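Local structure of calmodulin, putative (Entamoeba histolytica, 4OCI) at residues L8-D16 with M57-F66; P95-L103 with Q112-T120. The protein probably acts as an EF-hand calcium-binding signalling protein, with a part in the initiation of phagocytosis of human erythrocytes. All coordinates share one frame; numbering follows the deposited sequence.

Contact 1: L8-D16 with M57-F66; sequences LKESFLLFD and MSYELFTSCF. With NA (sodium ion), chain C; CA (calcium ion), chain B.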
ATOM      1  N   LEU A   8     -18.016 -12.016  11.335  1.00 37.57           N
ATOM      2  CA  LEU A   8     -16.670 -11.315  11.156  1.00 34.27           C
ATOM      3  C   LEU A   8     -16.586  -9.984  11.886  1.00 31.08           C
ATOM      4  O   LEU A   8     -15.516  -9.349  11.969  1.00 28.53           O
ATOM      5  CB  LEU A   8     -16.402 -11.000   9.675  1.00 34.84           C
ATOM      6  CG  LEU A   8     -15.696 -12.076   8.880  1.00 39.22           C
ATOM      7  CD1 LEU A   8     -15.625 -11.607   7.486  1.00 42.77           C
ATOM      8  CD2 LEU A   8     -14.321 -12.228   9.474  1.00 42.77           C
ATOM      9  N   LYS A   9     -17.725  -9.497  12.306  1.00 28.41           N
ATOM     10  CA  LYS A   9     -17.754  -8.229  12.980  1.00 27.23           C
ATOM     11  C   LYS A   9     -16.942  -8.238  14.288  1.00 25.80           C
ATOM     12  O   LYS A   9     -16.231  -7.299  14.590  1.00 21.49           O
ATOM     13  CB  LYS A   9     -19.209  -7.852  13.180  1.00 28.42           C
ATOM     14  CG  LYS A   9     -19.464  -6.404  13.338  1.00 27.13           C
ATOM     15  CD  LYS A   9     -20.966  -6.136  13.410  1.00 34.74           C
ATOM     16  CE  LYS A   9     -21.512  -5.366  12.250  1.00 37.90           C
ATOM     17  NZ  LYS A   9     -22.993  -5.298  12.364  1.00 40.35           N
ATOM     18  N   GLU A  10     -16.984  -9.345  15.009  1.00 25.07           N
ATOM     19  CA  GLU A  10     -16.179  -9.439  16.226  1.00 27.73           C
ATOM     20  C   GLU A  10     -14.687  -9.291  15.960  1.00 25.28           C
ATOM     21  O   GLU A  10     -13.981  -8.605  16.676  1.00 23.73           O
ATOM     22  CB  GLU A  10     -16.402 -10.787  16.884  1.00 29.47           C
ATOM     23  CG  GLU A  10     -16.664 -10.675  18.313  1.00 41.13           C
ATOM     24  CD  GLU A  10     -17.739 -11.687  18.812  1.00 52.68           C
ATOM     25  OE1 GLU A  10     -18.074 -11.666  20.040  1.00 56.75           O
ATOM     26  OE2 GLU A  10     -18.252 -12.491  17.979  1.00 57.53           O
ATOM     27  N   SER A  11     -14.238  -9.878  14.866  1.00 23.47           N
ATOM     28  CA  SER A  11     -12.829  -9.828  14.484  1.00 22.78           C
ATOM     29  C   SER A  11     -12.438  -8.454  13.982  1.00 20.27           C
ATOM     30  O   SER A  11     -11.379  -7.942  14.293  1.00 20.73           O
ATOM     31  CB  SER A  11     -12.561 -10.875  13.380  1.00 22.56           C
ATOM     32  OG  SER A  11     -12.584 -12.168  13.968  1.00 30.45           O
ATOM     33  N   PHE A  12     -13.262  -7.854  13.145  1.00 18.57           N
ATOM     34  CA  PHE A  12     -13.020  -6.506  12.737  1.00 18.15           C
ATOM     35  C   PHE A  12     -12.771  -5.596  13.969  1.00 17.07           C
ATOM     36  O   PHE A  12     -11.800  -4.792  14.008  1.00 18.72           O
ATOM     37  CB  PHE A  12     -14.279  -6.032  11.896  1.00 19.27           C
ATOM     38  CG  PHE A  12     -14.233  -4.577  11.502  1.00 19.78           C
ATOM     39  CD1 PHE A  12     -13.764  -4.189  10.239  1.00 18.25           C
ATOM     40  CD2 PHE A  12     -14.700  -3.595  12.368  1.00 23.08           C
ATOM     41  CE1 PHE A  12     -13.713  -2.832   9.867  1.00 18.54           C
ATOM     42  CE2 PHE A  12     -14.674  -2.242  12.029  1.00 19.58           C
ATOM     43  CZ  PHE A  12     -14.136  -1.864  10.763  1.00 19.37           C
ATOM     44  N   LEU A  13     -13.708  -5.582  14.920  1.00 17.26           N
ATOM     45  CA  LEU A  13     -13.653  -4.678  16.069  1.00 18.21           C
ATOM     46  C   LEU A  13     -12.474  -5.022  16.940  1.00 19.46           C
ATOM     47  O   LEU A  13     -11.835  -4.152  17.594  1.00 19.80           O
ATOM     48  CB  LEU A  13     -14.972  -4.783  16.893  1.00 19.23           C
ATOM     49  CG  LEU A  13     -16.196  -4.196  16.137  1.00 16.78           C
ATOM     50  CD1 LEU A  13     -17.526  -4.492  16.910  1.00 20.74           C
ATOM     51  CD2 LEU A  13     -15.962  -2.757  15.929  1.00 13.63           C
ATOM     52  N   LEU A  14     -12.124  -6.295  16.942  1.00 20.17           N
ATOM     53  CA  LEU A  14     -10.880  -6.686  17.665  1.00 23.05           C
ATOM     54  C   LEU A  14      -9.630  -5.995  17.062  1.00 23.33           C
ATOM     55  O   LEU A  14      -8.713  -5.497  17.781  1.00 22.83           O
ATOM     56  CB  LEU A  14     -10.775  -8.191  17.606  1.00 23.51           C
ATOM     57  CG  LEU A  14      -9.895  -9.155  18.350  1.00 30.37           C
ATOM     58  CD1 LEU A  14     -10.544 -10.563  18.283  1.00 32.80           C
ATOM     59  CD2 LEU A  14      -8.628  -9.235  17.633  1.00 35.86           C
ATOM     60  N   PHE A  15      -9.593  -5.902  15.741  1.00 23.34           N
ATOM     61  CA  PHE A  15      -8.406  -5.330  15.091  1.00 25.00           C
ATOM     62  C   PHE A  15      -8.505  -3.827  14.988  1.00 25.85           C
ATOM     63  O   PHE A  15      -7.554  -3.154  14.601  1.00 25.99           O
ATOM     64  CB  PHE A  15      -8.232  -5.936  13.731  1.00 24.23           C
ATOM     65  CG  PHE A  15      -7.529  -7.262  13.776  1.00 28.18           C
ATOM     66  CD1 PHE A  15      -8.159  -8.378  14.288  1.00 30.45           C
ATOM     67  CD2 PHE A  15      -6.203  -7.377  13.309  1.00 31.03           C
ATOM     68  CE1 PHE A  15      -7.483  -9.626  14.336  1.00 32.61           C
ATOM     69  CE2 PHE A  15      -5.519  -8.620  13.363  1.00 28.10           C
ATOM     70  CZ  PHE A  15      -6.147  -9.720  13.873  1.00 27.92           C
ATOM     71  N   ASP A  16      -9.672  -3.261  15.320  1.00 25.49           N
ATOM     72  CA  ASP A  16      -9.813  -1.813  15.313  1.00 26.04           C
ATOM     73  C   ASP A  16      -9.262  -1.330  16.643  1.00 27.92           C
ATOM     74  O   ASP A  16      -9.966  -1.304  17.656  1.00 27.44           O
ATOM     75  CB  ASP A  16     -11.290  -1.427  15.138  1.00 25.12           C
ATOM     76  CG  ASP A  16     -11.607  -0.000  15.584  1.00 25.56           C
ATOM     77  OD1 ASP A  16     -10.789   0.900  15.334  1.00 24.86           O
ATOM     78  OD2 ASP A  16     -12.723   0.239  16.085  1.00 22.68           O
HETATM   79  N   MSE A  57     -11.304   2.445   7.186  1.00 19.21           N
HETATM   80  CA  MSE A  57     -12.147   1.492   6.548  1.00 19.23           C
HETATM   81  C   MSE A  57     -13.253   1.013   7.508  1.00 19.25           C
HETATM   82  O   MSE A  57     -12.943   0.529   8.555  1.00 19.42           O
HETATM   83  CB  MSE A  57     -11.292   0.311   6.053  1.00 17.25           C
HETATM   84  CG  MSE A  57     -12.192  -0.656   5.270  1.00 23.97           C
HETATM   85 SE   MSE A  57     -11.145  -2.148   4.817  1.00 28.67          SE
HETATM   86  CE  MSE A  57     -10.809  -1.374   2.995  1.00 28.30           C
ATOM     87  N   SER A  58     -14.516   1.175   7.150  1.00 19.00           N
ATOM     88  CA  SER A  58     -15.655   0.811   8.016  1.00 20.61           C
ATOM     89  C   SER A  58     -15.908  -0.673   7.870  1.00 20.30           C
ATOM     90  O   SER A  58     -15.281  -1.339   7.031  1.00 19.43           O
ATOM     91  CB  SER A  58     -16.903   1.595   7.552  1.00 21.76           C
ATOM     92  OG  SER A  58     -17.297   1.033   6.307  1.00 22.93           O
ATOM     93  N   TYR A  59     -16.720  -1.253   8.759  1.00 19.11           N
ATOM     94  CA  TYR A  59     -17.020  -2.670   8.672  1.00 18.10           C
ATOM     95  C   TYR A  59     -17.633  -3.069   7.332  1.00 19.83           C
ATOM     96  O   TYR A  59     -17.350  -4.141   6.790  1.00 18.70           O
ATOM     97  CB  TYR A  59     -18.015  -3.053   9.806  1.00 19.75           C
ATOM     98  CG  TYR A  59     -18.370  -4.488   9.692  1.00 20.31           C
ATOM     99  CD1 TYR A  59     -17.405  -5.488   9.939  1.00 24.34           C
ATOM    100  CD2 TYR A  59     -19.619  -4.846   9.246  1.00 25.48           C
ATOM    101  CE1 TYR A  59     -17.687  -6.802   9.770  1.00 23.96           C
ATOM    102  CE2 TYR A  59     -19.945  -6.193   9.082  1.00 29.54           C
ATOM    103  CZ  TYR A  59     -18.970  -7.146   9.338  1.00 29.38           C
ATOM    104  OH  TYR A  59     -19.329  -8.463   9.188  1.00 32.24           O
ATOM    105  N   GLU A  60     -18.586  -2.274   6.825  1.00 20.01           N
ATOM    106  CA  GLU A  60     -19.191  -2.726   5.552  1.00 23.27           C
ATOM    107  C   GLU A  60     -18.278  -2.600   4.304  1.00 22.16           C
ATOM    108  O   GLU A  60     -18.335  -3.486   3.456  1.00 22.03           O
ATOM    109  CB  GLU A  60     -20.587  -2.107   5.290  1.00 24.16           C
ATOM    110  CG  GLU A  60     -21.691  -2.770   6.195  1.00 31.14           C
ATOM    111  CD  GLU A  60     -22.051  -4.291   5.802  1.00 44.24           C
ATOM    112  OE1 GLU A  60     -21.694  -4.814   4.658  1.00 47.77           O
ATOM    113  OE2 GLU A  60     -22.709  -4.976   6.653  1.00 46.26           O
ATOM    114  N   LEU A  61     -17.409  -1.579   4.228  1.00 20.22           N
ATOM    115  CA  LEU A  61     -16.386  -1.529   3.167  1.00 19.85           C
ATOM    116  C   LEU A  61     -15.460  -2.754   3.321  1.00 20.48           C
ATOM    117  O   LEU A  61     -15.045  -3.326   2.333  1.00 20.33           O
ATOM    118  CB  LEU A  61     -15.536  -0.255   3.309  1.00 18.50           C
ATOM    119  CG  LEU A  61     -16.314   0.996   2.818  1.00 25.62           C
ATOM    120  CD1 LEU A  61     -15.744   2.408   3.278  1.00 30.37           C
ATOM    121  CD2 LEU A  61     -16.429   0.867   1.272  1.00 28.05           C
ATOM    122  N   PHE A  62     -15.093  -3.098   4.562  1.00 18.83           N
ATOM    123  CA  PHE A  62     -14.253  -4.276   4.875  1.00 19.46           C
ATOM    124  C   PHE A  62     -14.811  -5.592   4.381  1.00 19.71           C
ATOM    125  O   PHE A  62     -14.101  -6.367   3.739  1.00 19.34           O
ATOM    126  CB  PHE A  62     -13.988  -4.404   6.402  1.00 18.07           C
ATOM    127  CG  PHE A  62     -13.294  -5.703   6.744  1.00 21.93           C
ATOM    128  CD1 PHE A  62     -11.933  -5.870   6.458  1.00 22.44           C
ATOM    129  CD2 PHE A  62     -14.021  -6.784   7.222  1.00 25.26           C
ATOM    130  CE1 PHE A  62     -11.290  -7.089   6.687  1.00 24.04           C
ATOM    131  CE2 PHE A  62     -13.387  -8.011   7.477  1.00 27.05           C
ATOM    132  CZ  PHE A  62     -12.036  -8.152   7.180  1.00 24.88           C
ATOM    133  N   THR A  63     -16.076  -5.890   4.682  1.00 21.38           N
ATOM    134  CA  THR A  63     -16.655  -7.134   4.191  1.00 22.47           C
ATOM    135  C   THR A  63     -16.748  -7.187   2.662  1.00 23.70           C
ATOM    136  O   THR A  63     -16.459  -8.233   2.088  1.00 22.37           O
ATOM    137  CB  THR A  63     -18.052  -7.455   4.742  1.00 24.92           C
ATOM    138  OG1 THR A  63     -18.978  -6.431   4.330  1.00 22.15           O
ATOM    139  CG2 THR A  63     -18.046  -7.518   6.204  1.00 24.39           C
ATOM    140  N   SER A  64     -17.092  -6.083   2.011  1.00 23.28           N
ATOM    141  CA  SER A  64     -16.989  -6.030   0.523  1.00 26.12           C
ATOM    142  C   SER A  64     -15.597  -6.279   0.011  1.00 26.24           C
ATOM    143  O   SER A  64     -15.428  -7.150  -0.836  1.00 26.80           O
ATOM    144  CB  SER A  64     -17.494  -4.705   0.000  1.00 26.40           C
ATOM    145  OG  SER A  64     -18.839  -4.572   0.480  1.00 28.80           O
ATOM    146  N   CYS A  65     -14.598  -5.589   0.566  1.00 26.31           N
ATOM    147  CA  CYS A  65     -13.167  -5.756   0.159  1.00 28.91           C
ATOM    148  C   CYS A  65     -12.659  -7.149   0.431  1.00 28.61           C
ATOM    149  O   CYS A  65     -12.013  -7.735  -0.415  1.00 29.86           O
ATOM    150  CB  CYS A  65     -12.247  -4.744   0.830  1.00 28.48           C
ATOM    151  SG  CYS A  65     -12.626  -3.169   0.137  1.00 38.25           S
ATOM    152  N   PHE A  66     -12.991  -7.679   1.594  1.00 27.07           N
ATOM    153  CA  PHE A  66     -12.524  -8.971   1.995  1.00 28.03           C
ATOM    154  C   PHE A  66     -13.088 -10.055   1.042  1.00 29.01           C
ATOM    155  O   PHE A  66     -12.322 -10.937   0.608  1.00 28.72           O
ATOM    156  CB  PHE A  66     -12.808  -9.250   3.497  1.00 27.28           C
ATOM    157  CG  PHE A  66     -12.408 -10.603   3.923  1.00 30.89           C
ATOM    158  CD1 PHE A  66     -11.058 -10.973   3.874  1.00 31.50           C
ATOM    159  CD2 PHE A  66     -13.374 -11.547   4.324  1.00 30.73           C
ATOM    160  CE1 PHE A  66     -10.694 -12.244   4.209  1.00 33.70           C
ATOM    161  CE2 PHE A  66     -13.011 -12.826   4.690  1.00 32.80           C
ATOM    162  CZ  PHE A  66     -11.699 -13.198   4.615  1.00 35.17           C
TER
HETATM  163 NA    NA C 202     -19.953  -5.261   2.596  1.00 27.71          NA
HETATM  164 CA    CA B 201      -9.970   2.473  14.366  1.00 36.89          CA
HETATM  165  O   HOH W   1      -9.233   4.236  13.525  1.00 18.01           O
HETATM  166  O   HOH W   2      -7.980   1.855  14.464  1.00 20.62           O
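Phe12 and Tyr59 both hold CG anti to the backbone N, with chi1 at 175° and 178°. These torsions bring the two rings together across the helix pair. Tyr59 turns its edge to the face of Phe12, a T-shaped pair with planes 85° apart and ring centroids 5.4 Å apart. The touching edge atom is Tyr59 CD1, 3.7 Å from Phe12 CG. The far half of the Phe12 ring runs on under the start of helix 59-71. There Tyr59 CA lies over its face in a CH-pi contact, 3.8 Å from the ring centroid. At the rim, Phe12 CZ meets Met57 O (3.5 Å) near the ring plane; Met57 is a selenomethionine. Phe62 meets Phe12 obliquely and completes the aromatic cluster.

Helix 9-15 is the first helix of the helix-loop-helix EF hand, and helix 25-34 is the second. Asp16 opens the loop between them, with OD1 bound to the calcium ion at 2.0 Å. Asp18, Asp20, Tyr22 O and waters also bind it. Met57 pairs through its backbone with Leu23 of that loop, consistent with the backbone pairing of adjacent loops in an EF-hand pair.

On the Tyr59 ring, Lys9 lays its aliphatic chain across a face. Its CG stands over the centre in a CH-pi contact, 4.0 Å from the centroid. Leu8 reaches further along, with CD1 3.9 Å from Phe66 CD2. No hydrogen bond links the two segments. Ser58 caps helix 59-71, its OG taking a weak bond from Leu61 N. Past the cap, a sodium ion is held by Glu60 O and OE1, Ser64 OG, and Thr63 OG1 at 2.3 Å.

Contact 2: P95-L103 with Q112-T120; sequences PAIELRRIL and QKEITDLFT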
ATOM      1  N   PRO A  95       7.057 -30.671 -10.258  1.00 20.01           N
ATOM      2  CA  PRO A  95       7.371 -29.995 -11.546  1.00 19.64           C
ATOM      3  C   PRO A  95       6.937 -28.557 -11.620  1.00 19.93           C
ATOM      4  O   PRO A  95       5.862 -28.234 -11.134  1.00 19.12           O
ATOM      5  CB  PRO A  95       6.610 -30.805 -12.582  1.00 19.11           C
ATOM      6  CG  PRO A  95       6.222 -32.097 -11.892  1.00 20.94           C
ATOM      7  CD  PRO A  95       6.134 -31.803 -10.414  1.00 19.21           C
ATOM      8  N   ALA A  96       7.776 -27.704 -12.230  1.00 18.35           N
ATOM      9  CA  ALA A  96       7.511 -26.325 -12.312  1.00 20.90           C
ATOM     10  C   ALA A  96       6.239 -26.124 -13.122  1.00 22.78           C
ATOM     11  O   ALA A  96       5.448 -25.182 -12.864  1.00 22.70           O
ATOM     12  CB  ALA A  96       8.680 -25.614 -12.995  1.00 20.68           C
ATOM     13  N   ILE A  97       6.035 -26.959 -14.134  1.00 21.71           N
ATOM     14  CA  ILE A  97       4.860 -26.747 -14.946  1.00 23.15           C
ATOM     15  C   ILE A  97       3.579 -27.071 -14.202  1.00 23.55           C
ATOM     16  O   ILE A  97       2.517 -26.453 -14.478  1.00 24.35           O
ATOM     17  CB  ILE A  97       4.922 -27.512 -16.295  1.00 22.41           C
ATOM     18  CG1 ILE A  97       3.887 -26.864 -17.300  1.00 26.01           C
ATOM     19  CG2 ILE A  97       4.723 -29.099 -16.098  1.00 24.58           C
ATOM     20  CD1 ILE A  97       3.728 -27.739 -18.461  1.00 31.31           C
ATOM     21  N   GLU A  98       3.670 -27.972 -13.226  1.00 21.91           N
ATOM     22  CA  GLU A  98       2.484 -28.303 -12.426  1.00 23.60           C
ATOM     23  C   GLU A  98       2.208 -27.161 -11.392  1.00 24.02           C
ATOM     24  O   GLU A  98       1.054 -26.823 -11.076  1.00 24.88           O
ATOM     25  CB  GLU A  98       2.626 -29.626 -11.710  1.00 22.23           C
ATOM     26  CG  GLU A  98       2.618 -30.852 -12.686  1.00 30.85           C
ATOM     27  CD  GLU A  98       1.185 -31.087 -13.296  1.00 43.33           C
ATOM     28  OE1 GLU A  98       0.162 -30.839 -12.555  1.00 45.75           O
ATOM     29  OE2 GLU A  98       1.070 -31.506 -14.491  1.00 47.03           O
ATOM     30  N   LEU A  99       3.264 -26.638 -10.803  1.00 23.17           N
ATOM     31  CA  LEU A  99       3.144 -25.364 -10.063  1.00 23.21           C
ATOM     32  C   LEU A  99       2.484 -24.254 -10.896  1.00 21.87           C
ATOM     33  O   LEU A  99       1.634 -23.575 -10.396  1.00 23.56           O
ATOM     34  CB  LEU A  99       4.516 -24.881  -9.634  1.00 20.65           C
ATOM     35  CG  LEU A  99       4.404 -23.654  -8.696  1.00 24.87           C
ATOM     36  CD1 LEU A  99       3.407 -23.834  -7.494  1.00 26.07           C
ATOM     37  CD2 LEU A  99       5.753 -23.166  -8.227  1.00 23.33           C
ATOM     38  N   ARG A 100       2.951 -24.023 -12.115  1.00 22.21           N
ATOM     39  CA  ARG A 100       2.291 -23.092 -13.055  1.00 24.21           C
ATOM     40  C   ARG A 100       0.833 -23.388 -13.172  1.00 24.72           C
ATOM     41  O   ARG A 100       0.024 -22.464 -13.085  1.00 27.83           O
ATOM     42  CB  ARG A 100       2.970 -23.088 -14.441  1.00 23.00           C
ATOM     43  CG  ARG A 100       2.356 -22.147 -15.502  1.00 25.51           C
ATOM     44  CD  ARG A 100       3.070 -22.274 -16.867  1.00 27.34           C
ATOM     45  NE  ARG A 100       4.406 -21.621 -16.887  1.00 29.24           N
ATOM     46  CZ  ARG A 100       4.610 -20.316 -17.040  1.00 30.32           C
ATOM     47  NH1 ARG A 100       3.585 -19.439 -17.127  1.00 32.00           N
ATOM     48  NH2 ARG A 100       5.856 -19.850 -17.060  1.00 34.19           N
ATOM     49  N   ARG A 101       0.439 -24.639 -13.368  1.00 25.41           N
ATOM     50  CA  ARG A 101      -0.993 -24.977 -13.409  1.00 26.80           C
ATOM     51  C   ARG A 101      -1.746 -24.517 -12.150  1.00 27.20           C
ATOM     52  O   ARG A 101      -2.836 -23.890 -12.240  1.00 28.87           O
ATOM     53  CB  ARG A 101      -1.270 -26.488 -13.697  1.00 27.53           C
ATOM     54  CG  ARG A 101      -2.759 -26.794 -13.893  1.00 30.19           C
ATOM     55  CD  ARG A 101      -3.007 -28.301 -14.051  1.00 30.94           C
ATOM     56  NE  ARG A 101      -2.207 -28.981 -13.015  1.00 33.33           N
ATOM     57  CZ  ARG A 101      -2.546 -29.122 -11.711  1.00 35.77           C
ATOM     58  NH1 ARG A 101      -3.714 -28.660 -11.254  1.00 33.50           N
ATOM     59  NH2 ARG A 101      -1.702 -29.717 -10.836  1.00 34.31           N
ATOM     60  N   ILE A 102      -1.186 -24.852 -11.001  1.00 24.97           N
ATOM     61  CA  ILE A 102      -1.825 -24.616  -9.722  1.00 27.21           C
ATOM     62  C   ILE A 102      -2.038 -23.136  -9.514  1.00 26.25           C
ATOM     63  O   ILE A 102      -3.099 -22.716  -9.079  1.00 28.26           O
ATOM     64  CB  ILE A 102      -0.920 -25.056  -8.544  1.00 27.58           C
ATOM     65  CG1 ILE A 102      -0.555 -26.543  -8.579  1.00 30.91           C
ATOM     66  CG2 ILE A 102      -1.510 -24.582  -7.142  1.00 24.29           C
ATOM     67  CD1 ILE A 102      -1.632 -27.395  -8.479  1.00 37.15           C
ATOM     68  N   LEU A 103      -0.999 -22.358  -9.761  1.00 26.23           N
ATOM     69  CA  LEU A 103      -1.011 -20.905  -9.589  1.00 28.38           C
ATOM     70  C   LEU A 103      -1.956 -20.273 -10.621  1.00 31.43           C
ATOM     71  O   LEU A 103      -2.569 -19.240 -10.336  1.00 34.03           O
ATOM     72  CB  LEU A 103       0.411 -20.294  -9.730  1.00 25.84           C
ATOM     73  CG  LEU A 103       1.475 -20.630  -8.669  1.00 26.66           C
ATOM     74  CD1 LEU A 103       2.866 -20.216  -9.154  1.00 23.19           C
ATOM     75  CD2 LEU A 103       1.166 -19.916  -7.353  1.00 27.74           C
ATOM     76  N   GLN A 112      -0.072 -15.534 -17.168  1.00 49.51           N
ATOM     77  CA  GLN A 112       1.019 -16.433 -17.551  1.00 46.73           C
ATOM     78  C   GLN A 112       2.372 -15.738 -17.575  1.00 45.37           C
ATOM     79  O   GLN A 112       3.402 -16.355 -17.242  1.00 44.27           O
ATOM     80  CB  GLN A 112       0.779 -17.080 -18.927  1.00 47.41           C
ATOM     81  CG  GLN A 112      -0.351 -18.132 -18.947  1.00 46.12           C
ATOM     82  CD  GLN A 112      -0.243 -19.098 -17.746  1.00 40.12           C
ATOM     83  OE1 GLN A 112      -1.067 -19.081 -16.844  1.00 41.54           O
ATOM     84  NE2 GLN A 112       0.800 -19.885 -17.730  1.00 31.68           N
ATOM     85  N   LYS A 113       2.363 -14.474 -18.033  1.00 43.66           N
ATOM     86  CA  LYS A 113       3.570 -13.677 -18.167  1.00 41.23           C
ATOM     87  C   LYS A 113       4.104 -13.365 -16.763  1.00 37.48           C
ATOM     88  O   LYS A 113       5.293 -13.366 -16.589  1.00 37.78           O
ATOM     89  CB  LYS A 113       3.318 -12.379 -18.993  1.00 41.78           C
ATOM     90  N   GLU A 114       3.247 -13.122 -15.778  1.00 35.65           N
ATOM     91  CA  GLU A 114       3.703 -12.860 -14.384  1.00 35.93           C
ATOM     92  C   GLU A 114       4.275 -14.148 -13.699  1.00 33.91           C
ATOM     93  O   GLU A 114       5.162 -14.091 -12.819  1.00 32.80           O
ATOM     94  CB  GLU A 114       2.623 -12.150 -13.486  1.00 36.00           C
ATOM     95  CG  GLU A 114       2.163 -10.754 -14.038  0.50 39.72           C
ATOM     96  CD  GLU A 114       0.859 -10.177 -13.433  0.50 42.38           C
ATOM     97  OE1 GLU A 114       0.008 -10.921 -12.877  0.50 41.95           O
ATOM     98  OE2 GLU A 114       0.683  -8.936 -13.549  0.50 42.42           O
ATOM     99  N   ILE A 115       3.743 -15.302 -14.102  1.00 32.62           N
ATOM    100  CA  ILE A 115       4.275 -16.579 -13.645  1.00 30.59           C
ATOM    101  C   ILE A 115       5.676 -16.816 -14.153  1.00 30.16           C
ATOM    102  O   ILE A 115       6.526 -17.134 -13.378  1.00 27.09           O
ATOM    103  CB  ILE A 115       3.327 -17.727 -13.922  1.00 30.93           C
ATOM    104  CG1 ILE A 115       2.083 -17.446 -13.073  1.00 29.03           C
ATOM    105  CG2 ILE A 115       3.973 -19.060 -13.493  1.00 27.80           C
ATOM    106  CD1 ILE A 115       0.876 -18.373 -13.246  1.00 34.59           C
ATOM    107  N   THR A 116       5.895 -16.609 -15.454  1.00 31.25           N
ATOM    108  CA  THR A 116       7.207 -16.723 -16.051  1.00 33.16           C
ATOM    109  C   THR A 116       8.196 -15.763 -15.343  1.00 32.82           C
ATOM    110  O   THR A 116       9.300 -16.143 -15.022  1.00 32.19           O
ATOM    111  CB  THR A 116       7.092 -16.358 -17.549  1.00 33.18           C
ATOM    112  OG1 THR A 116       6.104 -17.199 -18.152  1.00 38.01           O
ATOM    113  CG2 THR A 116       8.408 -16.558 -18.292  1.00 34.64           C
ATOM    114  N   ASP A 117       7.766 -14.528 -15.072  1.00 34.10           N
ATOM    115  CA  ASP A 117       8.651 -13.530 -14.475  1.00 34.44           C
ATOM    116  C   ASP A 117       8.976 -13.906 -13.051  1.00 33.17           C
ATOM    117  O   ASP A 117      10.086 -13.753 -12.622  1.00 34.48           O
ATOM    118  CB  ASP A 117       7.987 -12.157 -14.492  1.00 36.36           C
ATOM    119  CG  ASP A 117       7.912 -11.521 -15.944  1.00 43.38           C
ATOM    120  OD1 ASP A 117       8.503 -12.099 -16.926  1.00 48.17           O
ATOM    121  OD2 ASP A 117       7.226 -10.451 -16.083  1.00 47.40           O
ATOM    122  N   LEU A 118       7.999 -14.425 -12.329  1.00 31.30           N
ATOM    123  CA  LEU A 118       8.237 -14.973 -11.031  1.00 31.13           C
ATOM    124  C   LEU A 118       9.212 -16.181 -11.042  1.00 30.54           C
ATOM    125  O   LEU A 118      10.097 -16.294 -10.159  1.00 29.99           O
ATOM    126  CB  LEU A 118       6.895 -15.399 -10.467  1.00 30.70           C
ATOM    127  CG  LEU A 118       6.973 -15.896  -9.056  1.00 33.61           C
ATOM    128  CD1 LEU A 118       7.034 -14.667  -8.034  1.00 33.79           C
ATOM    129  CD2 LEU A 118       5.764 -16.754  -8.850  1.00 33.29           C
ATOM    130  N   PHE A 119       9.026 -17.102 -12.003  1.00 28.65           N
ATOM    131  CA  PHE A 119       9.905 -18.284 -12.083  1.00 28.48           C
ATOM    132  C   PHE A 119      11.318 -17.855 -12.436  1.00 29.56           C
ATOM    133  O   PHE A 119      12.243 -18.359 -11.866  1.00 29.66           O
ATOM    134  CB  PHE A 119       9.397 -19.302 -13.137  1.00 27.33           C
ATOM    135  CG  PHE A 119       8.230 -20.181 -12.656  1.00 23.76           C
ATOM    136  CD1 PHE A 119       7.646 -20.002 -11.446  1.00 25.68           C
ATOM    137  CD2 PHE A 119       7.756 -21.219 -13.471  1.00 27.47           C
ATOM    138  CE1 PHE A 119       6.550 -20.850 -11.004  1.00 26.47           C
ATOM    139  CE2 PHE A 119       6.690 -22.052 -13.063  1.00 29.29           C
ATOM    140  CZ  PHE A 119       6.090 -21.859 -11.812  1.00 23.00           C
ATOM    141  N   THR A 120      11.467 -16.917 -13.365  1.00 32.39           N
ATOM    142  CA  THR A 120      12.792 -16.350 -13.708  1.00 36.13           C
ATOM    143  C   THR A 120      13.469 -15.679 -12.525  1.00 36.09           C
ATOM    144  O   THR A 120      14.623 -15.911 -12.287  1.00 37.60           O
ATOM    145  CB  THR A 120      12.633 -15.309 -14.827  1.00 38.26           C
ATOM    146  OG1 THR A 120      12.267 -16.019 -16.030  1.00 42.63           O
ATOM    147  CG2 THR A 120      13.940 -14.542 -15.075  1.00 41.40           C
TER
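Gln112 takes a hydrogen bond from Arg100 at its backbone: Arg100 NH1 lies 3.1 Å from Gln112 O, which is in the guanidinium plane of Arg100. The same carbonyl oxygen accepts from Thr116 N and Thr116 OG1, so three donors grip it. Ile115 comes next. Its CG2 sits over one guanidinium face, offset toward the rim, and its CD1 is 4.0 Å from Leu103 CB. Thr116 follows with a second bond, Arg100 NH2 to Thr116 OG1 at 2.9 Å. Arg100 runs extended and then bends at chi3 (-75°), which turns the guanidinium along helix 112-122. NH2 also forms a salt bridge with Glu126. Leu118 packs on Val54 of the second subunit. Phe119 is a knob in the hole made by Ala96, Leu99, Arg100 and Leu103. Its ring presents an edge to Ala96 O, 3.4 Å from Phe119 CE2, while Leu99 CD2 meets Phe119 CE1 obliquely at 3.7 Å. The pair is consistent with the exiting helix of one EF hand packing on the entering helix of the next. Behind the interface, Ala96 and Leu99 rest on Val130 of strand 129-131, and Leu103 touches Ile79 of helix 76-86 and Phe135 of helix 132-145.

How the contacts relate
The two contacts follow one another along the chain and lie on opposite sides of its centre. Their centres are 33 Å apart, and their nearest atoms are about 17 Å apart. Each joins two helices of an EF-hand protein; the N-to-C directions of the short helix segments differ by 113° in contact 1 and 136° in contact 2. Contact 1 is held by aromatic and aliphatic packing, while contact 2 adds an arginine bonded to the facing helix. Both metals are bound by residues of the segments of contact 1, the calcium ion at Asp16 and the sodium ion on helix 59-71, and neither bridges the pair. Contact 2 lies away from these sites but borders the second subunit.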